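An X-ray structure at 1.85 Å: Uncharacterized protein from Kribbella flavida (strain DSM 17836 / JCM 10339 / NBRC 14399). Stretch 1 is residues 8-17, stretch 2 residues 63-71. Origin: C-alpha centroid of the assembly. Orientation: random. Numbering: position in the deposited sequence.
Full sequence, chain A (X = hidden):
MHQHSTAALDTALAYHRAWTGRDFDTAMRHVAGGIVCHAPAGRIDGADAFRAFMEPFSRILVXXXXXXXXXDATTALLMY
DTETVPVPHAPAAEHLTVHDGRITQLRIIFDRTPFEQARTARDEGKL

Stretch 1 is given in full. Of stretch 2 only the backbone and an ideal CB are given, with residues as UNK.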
# COMPACT_ATOMS: atom_id res chain seq x y z
N ALA A 8 8.60 -13.83 10.22
CA ALA A 8 8.40 -12.40 10.05
C ALA A 8 6.92 -12.06 10.02
O ALA A 8 6.51 -11.01 10.50
CB ALA A 8 9.06 -11.89 8.74
N LEU A 9 6.12 -12.90 9.37
CA LEU A 9 4.68 -12.60 9.32
C LEU A 9 4.05 -12.73 10.71
O LEU A 9 3.15 -11.97 11.06
CB LEU A 9 3.95 -13.57 8.34
CG LEU A 9 2.42 -13.28 8.16
CD1 LEU A 9 2.18 -11.82 7.78
CD2 LEU A 9 1.81 -14.19 7.11
N ASP A 10 4.42 -13.76 11.47
CA ASP A 10 3.90 -13.89 12.84
C ASP A 10 4.19 -12.64 13.66
O ASP A 10 3.32 -12.13 14.38
CB ASP A 10 4.54 -15.10 13.53
CG ASP A 10 4.03 -16.44 12.99
OD1 ASP A 10 2.97 -16.48 12.30
OD2 ASP A 10 4.69 -17.46 13.31
N THR A 11 5.43 -12.10 13.53
CA THR A 11 5.77 -10.87 14.25
C THR A 11 4.94 -9.68 13.76
O THR A 11 4.40 -8.88 14.56
CB THR A 11 7.26 -10.60 14.08
OG1 THR A 11 7.97 -11.61 14.81
CG2 THR A 11 7.64 -9.23 14.61
N ALA A 12 4.85 -9.53 12.42
CA ALA A 12 4.07 -8.46 11.83
C ALA A 12 2.63 -8.48 12.32
O ALA A 12 2.08 -7.43 12.66
CB ALA A 12 4.13 -8.59 10.29
N LEU A 13 1.97 -9.67 12.28
CA LEU A 13 0.57 -9.73 12.71
C LEU A 13 0.43 -9.54 14.24
O LEU A 13 -0.58 -9.00 14.70
CB LEU A 13 -0.06 -11.07 12.30
CG LEU A 13 -0.18 -11.24 10.76
CD1 LEU A 13 -0.67 -12.68 10.44
CD2 LEU A 13 -1.18 -10.20 10.25
N ALA A 14 1.39 -10.01 15.04
CA ALA A 14 1.32 -9.80 16.50
C ALA A 14 1.42 -8.31 16.84
O ALA A 14 0.64 -7.79 17.66
CB ALA A 14 2.43 -10.61 17.20
N TYR A 15 2.35 -7.62 16.16
CA TYR A 15 2.48 -6.17 16.23
C TYR A 15 1.18 -5.50 15.80
O TYR A 15 0.63 -4.66 16.51
CB TYR A 15 3.64 -5.73 15.29
CG TYR A 15 3.60 -4.27 15.07
CD1 TYR A 15 4.09 -3.39 16.06
CD2 TYR A 15 3.04 -3.75 13.91
CE1 TYR A 15 4.01 -2.02 15.87
CE2 TYR A 15 2.98 -2.39 13.71
CZ TYR A 15 3.44 -1.55 14.72
OH TYR A 15 3.36 -0.21 14.55
N HIS A 16 0.64 -5.92 14.65
CA HIS A 16 -0.55 -5.26 14.12
C HIS A 16 -1.72 -5.42 15.09
O HIS A 16 -2.47 -4.48 15.35
CB HIS A 16 -0.89 -5.90 12.77
CG HIS A 16 -2.11 -5.34 12.14
ND1 HIS A 16 -2.12 -4.12 11.50
CD2 HIS A 16 -3.38 -5.83 12.07
CE1 HIS A 16 -3.35 -3.89 11.04
NE2 HIS A 16 -4.13 -4.90 11.38
N ARG A 17 -1.89 -6.62 15.63
CA ARG A 17 -3.00 -6.87 16.53
C ARG A 17 -2.91 -5.97 17.75
O ARG A 17 -3.93 -5.49 18.28
CB ARG A 17 -2.95 -8.37 16.94
CG ARG A 17 -4.17 -8.94 17.54
CD ARG A 17 -4.14 -8.99 19.06
NE ARG A 17 -5.34 -9.75 19.48
CZ ARG A 17 -5.35 -11.07 19.61
NH1 ARG A 17 -4.20 -11.76 19.40
NH2 ARG A 17 -6.49 -11.68 19.95
N UNK A 63 -11.77 0.76 13.76
CA UNK A 63 -12.00 -0.61 13.28
C UNK A 63 -10.92 -0.89 12.25
O UNK A 63 -10.21 0.02 11.80
CB UNK A 63 -13.40 -0.79 12.69
N UNK A 64 -10.76 -2.16 11.92
CA UNK A 64 -9.76 -2.53 10.90
C UNK A 64 -10.00 -3.98 10.54
O UNK A 64 -10.64 -4.71 11.29
CB UNK A 64 -8.33 -2.32 11.39
N UNK A 65 -9.39 -4.43 9.44
CA UNK A 65 -9.47 -5.82 9.03
C UNK A 65 -8.30 -6.06 8.12
O UNK A 65 -8.05 -5.24 7.24
CB UNK A 65 -10.80 -6.15 8.35
N UNK A 66 -7.60 -7.17 8.32
CA UNK A 66 -6.50 -7.56 7.42
C UNK A 66 -7.10 -8.07 6.12
O UNK A 66 -8.02 -8.90 6.14
CB UNK A 66 -5.60 -8.62 8.06
N UNK A 67 -6.67 -7.52 5.00
CA UNK A 67 -7.14 -7.95 3.68
C UNK A 67 -6.24 -8.99 3.06
O UNK A 67 -6.73 -9.87 2.30
CB UNK A 67 -7.25 -6.75 2.74
N UNK A 68 -4.93 -8.93 3.36
CA UNK A 68 -3.98 -9.85 2.73
C UNK A 68 -2.70 -9.79 3.54
O UNK A 68 -2.36 -8.72 4.04
CB UNK A 68 -3.73 -9.50 1.26
N UNK A 69 -2.03 -10.93 3.73
CA UNK A 69 -0.80 -10.93 4.51
C UNK A 69 0.05 -12.11 4.09
O UNK A 69 -0.47 -13.23 4.05
CB UNK A 69 -1.09 -10.98 6.01
N UNK A 70 1.37 -11.90 3.86
CA UNK A 70 2.27 -12.92 3.40
C UNK A 70 3.60 -12.63 4.04
O UNK A 70 3.88 -11.49 4.41
CB UNK A 70 2.36 -12.96 1.87
N UNK A 71 4.42 -13.65 4.18
CA UNK A 71 5.80 -13.31 4.50
C UNK A 71 6.71 -14.51 4.39
O UNK A 71 6.28 -15.61 4.01
CB UNK A 71 5.89 -12.72 5.91

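Stretch 1 is a helix and stretch 2 a strand running at 142° to it, their axes approaching to 7.7 Å. On the helix, L9, L13 and H16 form the surface that meets the strand, so its contact side offers two leucines and, beyond them, an imidazole.

Position 63 has an extended backbone, with phi and psi of -179° and 165°, and nothing of the helix lies within 5.5 Å of its ideal CB. Stretch 1 therefore places no demand on it, and many residues could serve; the deposited one is G63.

At position 64 CA-to-CB points toward the helix, and the ideal CB lies 4.9 Å from NE2 of H16. The space is too wide for a small apolar group to fill but suits a polar side chain able to reach the imidazole directly or through water: serine, threonine or asparagine, for example. The residue is S64. With chi1 at 62° (p), its OG stays 4.4 Å from NE2 of H16, too far for a direct hydrogen bond. A water closes the gap, 2.7 Å from NE2 of H16 and 2.8 Å from OG of S64, hydrogen-bonded to both.

Position 65 points away from the helix, which leaves its choice open; it is A65, whose methyl makes no contact with stretch 1.

Position 66 turns toward the helix again. Its ideal CB is 5.2 Å from both CD2 of L13 and NE2 of H16, so one more carbon is needed to touch either, and a branched or medium-sized apolar side chain such as valine, isoleucine or leucine would suit. V66, with chi1 at 176° (t), brings CG2 to 3.8 Å from NE2 of H16 and 4.4 Å from CD2 of L13. A single methyl thus meets both neighbours, packing obliquely to the imidazole ring.

Positions 67 and 68 have no helix atom near their ideal CB atoms. The negative psi at 67, -31°, interrupts the extended course, but stretch 1 does not discriminate between residues at either position. They are L67 and S68.

At position 69 CA-to-CB points toward the helix, and the ideal CB is already 3.8 Å from CD1 of L9 and 4.3 Å from CD2 of L13. With both leucines so near, a small apolar group is well matched, alanine above all. A69 supplies just that: its CB packs against CD1 of L9 at 3.8 Å and CD2 of L13 at 4.3 Å, joining the two leucines in one apolar patch.

Position 70 points away, so a large side chain can extend off the helix. The residue is F70, whose side chain comes no nearer to stretch 1 than 5.4 Å, from its CB to CD2 of L9; its carbonyl O lies 3.8 Å from CD1 of L9.

Position 71 points toward the helix at close quarters: CA atoms of L9 and 71 are 5.0 Å apart, and an ideal CB would sit only 3.2 Å from CB of L9. Glycine fits best, and G71 lets its backbone N approach CD2 of L9 to 4.0 Å.

Stretch 2, residues 63-71: GSAVLSAFG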
# COMPACT_ATOMS: atom_id res chain seq x y z
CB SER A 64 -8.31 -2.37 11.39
OG SER A 64 -8.04 -3.25 12.51
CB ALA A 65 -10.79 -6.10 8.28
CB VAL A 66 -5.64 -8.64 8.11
CG1 VAL A 66 -4.52 -9.14 7.13
CG2 VAL A 66 -4.94 -8.00 9.36
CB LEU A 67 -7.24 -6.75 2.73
CG LEU A 67 -8.11 -5.62 3.31
CD1 LEU A 67 -8.15 -4.40 2.35
CD2 LEU A 67 -9.53 -6.07 3.59
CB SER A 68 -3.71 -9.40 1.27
OG SER A 68 -2.87 -10.34 0.58
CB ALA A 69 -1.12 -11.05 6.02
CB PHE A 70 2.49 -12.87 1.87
CG PHE A 70 1.31 -13.30 1.06
CD1 PHE A 70 1.11 -14.67 0.78
CD2 PHE A 70 0.41 -12.37 0.53
CE1 PHE A 70 0.05 -15.07 -0.04
CE2 PHE A 70 -0.66 -12.76 -0.30
CZ PHE A 70 -0.83 -14.17 -0.55
O HOH W 1 -6.82 -5.45 11.37
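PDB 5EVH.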